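Side-chain contacts in serine acetyltransferase (Bacteroides vulgatus ATCC 8482, PDB 3F1X), which probably transfers an acetyl group from acetyl-CoA to L-serine, an acyltransferase step on the route to cysteine: residues V76-L79 with F80-T84; R128-A131 with T132-E135; I181-M184 with A185-E188. All blocks are in the same frame, centred on the assembly; numbering follows the deposited sequence.

In the fold
All three contacts are local, each between successive turns of one helix, so none closes a loop; along the chain they follow in series without nesting or crossing. Contact 1 lies in helix 68-93, packed between helices 39-53 and 109-120 and touching two other subunits. Contact 2, its centre about 24 Å from that of contact 1, lies in helix 123-139 against helices 147-153 and 155-171 and the segment leading into strand 204-206. Contact 3, in helix 177-189, lies about 20 Å from each of the others, centre to centre, and ends just before strand 192-193, where the helical domain gives way to the left-handed parallel beta-helix.

Contact 1 (V76-L79 with F80-T84); sequences VETL and FGLLT
Phe80 sits one turn beyond Val76 in the alpha-helix 68-93, part of the helical domain that precedes the beta-helix, and its side chain leaves the contact for a subunit interface. Its CB rests near the carbonyls of the previous turn, 3.4 Å from Val76 O and 3.5 Å from Glu77 O. CG then lies anti to the backbone N (chi1 177°), which carries the ring away from Val76-Leu79. Thr84 OG1 lies over one ring face, 3.6 Å above the plane and offset toward the rim. Further out the ring meets Tyr6 of a second subunit, the two planes at about 45°, and packs on Leu10 of that subunit and on Ile120 of helix 109-120. Leu79 and Leu83 form an apolar i to i+4 pair, CD1 of the first 4.3 Å from CB of the second, packing on Ile45 of helix 39-53 and Phe119 of helix 109-120 respectively. Leu82 CB rests 3.5 Å from Thr78 O. Glu77 leaves the side of 80-84, and its OE2 is hydrogen-bonded by Thr67 OG1 and Asn60 ND2 of a third subunit. Phe80 O takes two donors from Thr84, OG1 at 2.7 Å and the backbone N at 3.0 Å, from opposite faces of its carbonyl plane.

Contact 2 (R128-A131 with T132-E135); sequences RILA and TDVE
Thr132 OG1 donates a hydrogen bond to Ile129 O at 2.6 Å, turning the hydroxyl back against its own helix. This is the familiar helical bond from a threonine hydroxyl to the carbonyl three residues back, and it shares that oxygen with the i to i+4 amide, Asp133 N, at 3.3 Å. Both donors lie in the carbonyl plane; Thr132 N adds a weak bond. Placing OG1 between the backbone N and the carbonyl carbon (chi1 70°) sets the hydroxyl facing Ile129 O, while CG2 falls near Arg128 O. OG1 is also hydrogen-bonded to His202 N, so this one hydroxyl joins the helix to the segment before strand 204-206. Asp133 makes a second such link: OD1 bonds Phe203 N, and OD2 forms a salt bridge with Arg164 of helix 155-171. With CG beside the backbone N (chi1 -59°), the carboxylate folds back along the preceding turn, and OD2 comes within 3.4 Å of Leu130 CD2 where the two side chains cross obliquely. The salt bridge to Arg164 NE probably offsets part of the carboxylate's charge.

Beyond these polar groups the side chains lean on carbonyls of the previous turn. Val134 CG2 lies 3.5 Å from Leu130 O, whose regular helical partner is Val134 N. Glu135 folds over the Ala131 carbonyl, CG 3.3 Å from Ala131 O, and its OE2 stands near that oxygen without bonding it, since both are acceptors. Arg128 NH1 forms a salt bridge with Glu125 OE1, one turn earlier.

Around helix 123-139, Val134 packs on Phe147, Ile150 and Ile151 of helix 147-153, Leu130 on Ser161 and Arg164 of helix 155-171, Ile129 on Arg164 and His201, and Thr132 on His201, just before strand 204-206.

Contact 3 (I181-M184 with A185-E188); sequences ITEM and AHSE
His186 N, Ser187 N and Glu188 N bond back to Thr182 O, Glu183 O and Met184 O, regular alpha-helical i to i+4 geometry in helix 177-189 (His186 N to Thr182 O 2.8 Å), while Ala185 N to Ile181 O is weak. This helix is the last of the helical domain before the parallel beta-helix. Glu183 and His186 run side by side in the same direction, the carboxylate at the edge of the imidazole and the two planes 47° apart. Glu183 is brought there by a bend at chi2 (-64°), although the modelled approach of Glu183 OE2 to His186 CD2 is too tight to be trusted. Glu183 OE1 forms a salt bridge with Arg179 NE, and the side chains of Glu183 and His186 both touch Asp192 of the next strand. His186 NE2 also makes a weak hydrogen bond to His207 O of a fourth subunit. Met184, modelled as selenomethionine, packs on Leu42, Tyr43 and Val46 of helix 39-53 and lies alongside Glu188, its CE 3.8 Å from Glu188 OE2. At the subunit boundary Ser187 OG bonds Glu188 O of the fourth subunit, and Glu188 O in turn accepts Ser187 OG of the second.

Contact 1 (V76-L79 with F80-T84)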
loop_
_atom_site.group_PDB
_atom_site.type_symbol
_atom_site.label_atom_id
_atom_site.label_comp_id
_atom_site.label_asym_id
_atom_site.label_seq_id
_atom_site.Cartn_x
_atom_site.Cartn_y
_atom_site.Cartn_z
ATOM N N VAL A 76 0.230 -18.420 14.089
ATOM C CA VAL A 76 0.067 -18.377 15.534
ATOM C C VAL A 76 1.021 -17.339 16.140
ATOM O O VAL A 76 0.651 -16.607 17.056
ATOM C CB VAL A 76 0.333 -19.756 16.182
ATOM C CG1 VAL A 76 0.576 -19.594 17.669
ATOM C CG2 VAL A 76 -0.872 -20.682 15.949
ATOM N N GLU A 77 2.247 -17.280 15.625
ATOM C CA GLU A 77 3.235 -16.323 16.125
ATOM C C GLU A 77 2.837 -14.877 15.820
ATOM O O GLU A 77 2.959 -13.997 16.674
ATOM C CB GLU A 77 4.610 -16.600 15.506
ATOM C CG GLU A 77 5.654 -15.517 15.808
ATOM C CD GLU A 77 6.968 -15.730 15.060
ATOM O OE1 GLU A 77 6.925 -15.998 13.842
ATOM O OE2 GLU A 77 8.041 -15.617 15.682
ATOM N N THR A 78 2.369 -14.630 14.602
ATOM C CA THR A 78 1.968 -13.281 14.226
ATOM C C THR A 78 0.791 -12.857 15.107
ATOM O O THR A 78 0.748 -11.740 15.631
ATOM C CB THR A 78 1.523 -13.212 12.750
ATOM O OG1 THR A 78 2.529 -13.798 11.911
ATOM C CG2 THR A 78 1.285 -11.757 12.346
ATOM N N LEU A 79 -0.165 -13.766 15.261
ATOM C CA LEU A 79 -1.340 -13.515 16.080
ATOM C C LEU A 79 -0.934 -13.209 17.521
ATOM O O LEU A 79 -1.463 -12.290 18.149
ATOM C CB LEU A 79 -2.270 -14.730 16.061
ATOM C CG LEU A 79 -3.454 -14.668 17.028
ATOM C CD1 LEU A 79 -4.267 -13.426 16.751
ATOM C CD2 LEU A 79 -4.322 -15.915 16.880
ATOM N N PHE A 80 -0.006 -13.995 18.048
ATOM C CA PHE A 80 0.453 -13.797 19.409
ATOM C C PHE A 80 1.008 -12.399 19.646
ATOM O O PHE A 80 0.683 -11.762 20.646
ATOM C CB PHE A 80 1.526 -14.818 19.758
ATOM C CG PHE A 80 2.101 -14.633 21.125
ATOM C CD1 PHE A 80 1.287 -14.702 22.247
ATOM C CD2 PHE A 80 3.458 -14.380 21.297
ATOM C CE1 PHE A 80 1.810 -14.517 23.528
ATOM C CE2 PHE A 80 3.994 -14.193 22.574
ATOM C CZ PHE A 80 3.166 -14.264 23.688
ATOM N N GLY A 81 1.872 -11.945 18.738
ATOM C CA GLY A 81 2.459 -10.621 18.867
ATOM C C GLY A 81 1.392 -9.543 18.819
ATOM O O GLY A 81 1.337 -8.675 19.686
ATOM N N LEU A 82 0.540 -9.603 17.799
ATOM C CA LEU A 82 -0.533 -8.633 17.618
ATOM C C LEU A 82 -1.516 -8.638 18.783
ATOM O O LEU A 82 -1.861 -7.584 19.313
ATOM C CB LEU A 82 -1.289 -8.932 16.314
ATOM C CG LEU A 82 -1.137 -8.041 15.071
ATOM C CD1 LEU A 82 0.246 -7.449 14.983
ATOM C CD2 LEU A 82 -1.461 -8.859 13.830
ATOM N N LEU A 83 -1.968 -9.824 19.177
ATOM C CA LEU A 83 -2.934 -9.940 20.261
ATOM C C LEU A 83 -2.391 -9.465 21.605
ATOM O O LEU A 83 -3.143 -8.945 22.422
ATOM C CB LEU A 83 -3.437 -11.383 20.389
ATOM C CG LEU A 83 -4.536 -11.635 21.426
ATOM C CD1 LEU A 83 -5.779 -10.781 21.124
ATOM C CD2 LEU A 83 -4.899 -13.101 21.414
ATOM N N THR A 84 -1.098 -9.649 21.840
ATOM C CA THR A 84 -0.512 -9.205 23.105
ATOM C C THR A 84 -0.669 -7.689 23.224
ATOM O O THR A 84 -1.125 -7.177 24.243
ATOM C CB THR A 84 0.995 -9.567 23.185
ATOM O OG1 THR A 84 1.151 -10.994 23.200
ATOM C CG2 THR A 84 1.622 -8.979 24.442
#

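Contact 2 (R128-A131 with T132-E135)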
loop_
_atom_site.group_PDB
_atom_site.type_symbol
_atom_site.label_atom_id
_atom_site.label_comp_id
_atom_site.label_asym_id
_atom_site.label_seq_id
_atom_site.Cartn_x
_atom_site.Cartn_y
_atom_site.Cartn_z
ATOM N N ARG A 128 -13.435 -26.682 17.088
ATOM C CA ARG A 128 -14.410 -27.748 17.311
ATOM C C ARG A 128 -15.833 -27.210 17.361
ATOM O O ARG A 128 -16.751 -27.812 16.806
ATOM C CB ARG A 128 -14.128 -28.484 18.625
ATOM C CG ARG A 128 -12.806 -29.220 18.666
ATOM C CD ARG A 128 -12.678 -30.035 19.945
ATOM N NE ARG A 128 -11.303 -30.474 20.144
ATOM C CZ ARG A 128 -10.506 -30.008 21.096
ATOM N NH1 ARG A 128 -10.949 -29.091 21.941
ATOM N NH2 ARG A 128 -9.264 -30.453 21.197
ATOM N N ILE A 129 -16.023 -26.080 18.035
ATOM C CA ILE A 129 -17.356 -25.505 18.134
ATOM C C ILE A 129 -17.807 -24.922 16.803
ATOM O O ILE A 129 -18.906 -25.201 16.339
ATOM C CB ILE A 129 -17.427 -24.398 19.211
ATOM C CG1 ILE A 129 -16.994 -24.959 20.565
ATOM C CG2 ILE A 129 -18.857 -23.870 19.304
ATOM C CD1 ILE A 129 -16.944 -23.933 21.683
ATOM N N LEU A 130 -16.947 -24.118 16.190
ATOM C CA LEU A 130 -17.285 -23.505 14.922
ATOM C C LEU A 130 -17.595 -24.571 13.887
ATOM O O LEU A 130 -18.435 -24.362 13.030
ATOM C CB LEU A 130 -16.149 -22.596 14.449
ATOM C CG LEU A 130 -15.996 -21.363 15.349
ATOM C CD1 LEU A 130 -14.737 -20.596 14.992
ATOM C CD2 LEU A 130 -17.224 -20.493 15.198
ATOM N N ALA A 131 -16.925 -25.718 13.977
ATOM C CA ALA A 131 -17.176 -26.808 13.042
ATOM C C ALA A 131 -18.654 -27.215 13.093
ATOM O O ALA A 131 -19.258 -27.511 12.061
ATOM C CB ALA A 131 -16.275 -28.015 13.363
ATOM N N THR A 132 -19.243 -27.219 14.289
ATOM C CA THR A 132 -20.651 -27.592 14.412
ATOM C C THR A 132 -21.543 -26.504 13.827
ATOM O O THR A 132 -22.624 -26.794 13.299
ATOM C CB THR A 132 -21.057 -27.858 15.885
ATOM O OG1 THR A 132 -21.066 -26.631 16.623
ATOM C CG2 THR A 132 -20.078 -28.841 16.523
ATOM N N ASP A 133 -21.098 -25.253 13.923
ATOM C CA ASP A 133 -21.873 -24.134 13.373
ATOM C C ASP A 133 -21.892 -24.235 11.847
ATOM O O ASP A 133 -22.918 -23.984 11.217
ATOM C CB ASP A 133 -21.269 -22.783 13.772
ATOM C CG ASP A 133 -21.202 -22.589 15.271
ATOM O OD1 ASP A 133 -22.134 -23.027 15.980
ATOM O OD2 ASP A 133 -20.224 -21.980 15.744
ATOM N N VAL A 134 -20.755 -24.588 11.257
ATOM C CA VAL A 134 -20.681 -24.735 9.807
ATOM C C VAL A 134 -21.577 -25.887 9.355
ATOM O O VAL A 134 -22.252 -25.791 8.327
ATOM C CB VAL A 134 -19.245 -25.022 9.331
ATOM C CG1 VAL A 134 -19.256 -25.357 7.853
ATOM C CG2 VAL A 134 -18.354 -23.811 9.584
ATOM N N GLU A 135 -21.579 -26.978 10.120
ATOM C CA GLU A 135 -22.408 -28.134 9.790
ATOM C C GLU A 135 -23.885 -27.770 9.835
ATOM O O GLU A 135 -24.653 -28.172 8.965
ATOM C CB GLU A 135 -22.141 -29.274 10.772
ATOM C CG GLU A 135 -20.807 -29.961 10.578
ATOM C CD GLU A 135 -20.438 -30.834 11.762
ATOM O OE1 GLU A 135 -21.278 -31.665 12.173
ATOM O OE2 GLU A 135 -19.308 -30.687 12.279
#

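Contact 3 (I181-M184 with A185-E188)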
loop_
_atom_site.group_PDB
_atom_site.type_symbol
_atom_site.label_atom_id
_atom_site.label_comp_id
_atom_site.label_asym_id
_atom_site.label_seq_id
_atom_site.Cartn_x
_atom_site.Cartn_y
_atom_site.Cartn_z
ATOM N N ILE A 181 -14.265 -6.322 18.686
ATOM C CA ILE A 181 -14.331 -7.419 17.743
ATOM C C ILE A 181 -15.741 -7.729 17.242
ATOM O O ILE A 181 -15.918 -7.978 16.044
ATOM C CB ILE A 181 -13.658 -8.682 18.347
ATOM C CG1 ILE A 181 -12.143 -8.428 18.441
ATOM C CG2 ILE A 181 -13.998 -9.928 17.516
ATOM C CD1 ILE A 181 -11.317 -9.579 18.990
ATOM N N THR A 182 -16.749 -7.712 18.118
ATOM C CA THR A 182 -18.101 -8.002 17.637
ATOM C C THR A 182 -18.663 -6.867 16.793
ATOM O O THR A 182 -19.381 -7.115 15.824
ATOM C CB THR A 182 -19.106 -8.330 18.788
ATOM O OG1 THR A 182 -19.132 -7.266 19.753
ATOM C CG2 THR A 182 -18.727 -9.648 19.461
ATOM N N GLU A 183 -18.346 -5.625 17.146
ATOM C CA GLU A 183 -18.834 -4.497 16.358
ATOM C C GLU A 183 -18.194 -4.539 14.978
ATOM O O GLU A 183 -18.757 -4.031 14.007
ATOM C CB GLU A 183 -18.522 -3.169 17.053
ATOM C CG GLU A 183 -19.354 -2.946 18.307
ATOM C CD GLU A 183 -20.841 -2.829 18.007
ATOM O OE1 GLU A 183 -21.647 -2.857 18.958
ATOM O OE2 GLU A 183 -21.207 -2.698 16.821
HETATM N N MSE A 184 -17.013 -5.146 14.898
HETATM C CA MSE A 184 -16.311 -5.280 13.628
HETATM C C MSE A 184 -17.131 -6.185 12.710
HETATM O O MSE A 184 -17.297 -5.903 11.519
HETATM C CB MSE A 184 -14.923 -5.884 13.857
HETATM C CG MSE A 184 -13.784 -5.052 13.307
HETATM SE SE MSE A 184 -12.070 -5.884 13.658
HETATM C CE MSE A 184 -12.166 -7.295 12.333
ATOM N N ALA A 185 -17.638 -7.281 13.273
ATOM C CA ALA A 185 -18.470 -8.221 12.522
ATOM C C ALA A 185 -19.788 -7.521 12.198
ATOM O O ALA A 185 -20.346 -7.696 11.122
ATOM C CB ALA A 185 -18.740 -9.475 13.354
ATOM N N HIS A 186 -20.270 -6.731 13.152
ATOM C CA HIS A 186 -21.517 -5.983 13.015
ATOM C C HIS A 186 -21.447 -5.120 11.749
ATOM O O HIS A 186 -22.372 -5.104 10.928
ATOM C CB HIS A 186 -21.697 -5.110 14.265
ATOM C CG HIS A 186 -22.989 -4.356 14.314
ATOM N ND1 HIS A 186 -24.022 -4.575 13.426
ATOM C CD2 HIS A 186 -23.427 -3.403 15.170
ATOM C CE1 HIS A 186 -25.038 -3.791 13.736
ATOM N NE2 HIS A 186 -24.703 -3.070 14.792
ATOM N N SER A 187 -20.326 -4.428 11.588
ATOM C CA SER A 187 -20.104 -3.560 10.438
ATOM C C SER A 187 -19.995 -4.348 9.134
ATOM O O SER A 187 -20.608 -3.979 8.141
ATOM C CB SER A 187 -18.818 -2.742 10.638
ATOM O OG SER A 187 -18.517 -1.976 9.479
ATOM N N GLU A 188 -19.224 -5.436 9.151
ATOM C CA GLU A 188 -19.016 -6.253 7.962
ATOM C C GLU A 188 -20.164 -7.177 7.560
ATOM O O GLU A 188 -20.264 -7.564 6.390
ATOM C CB GLU A 188 -17.747 -7.107 8.113
ATOM C CG GLU A 188 -16.457 -6.326 8.357
ATOM C CD GLU A 188 -15.213 -7.205 8.268
ATOM O OE1 GLU A 188 -14.950 -7.753 7.173
ATOM O OE2 GLU A 188 -14.495 -7.350 9.287
#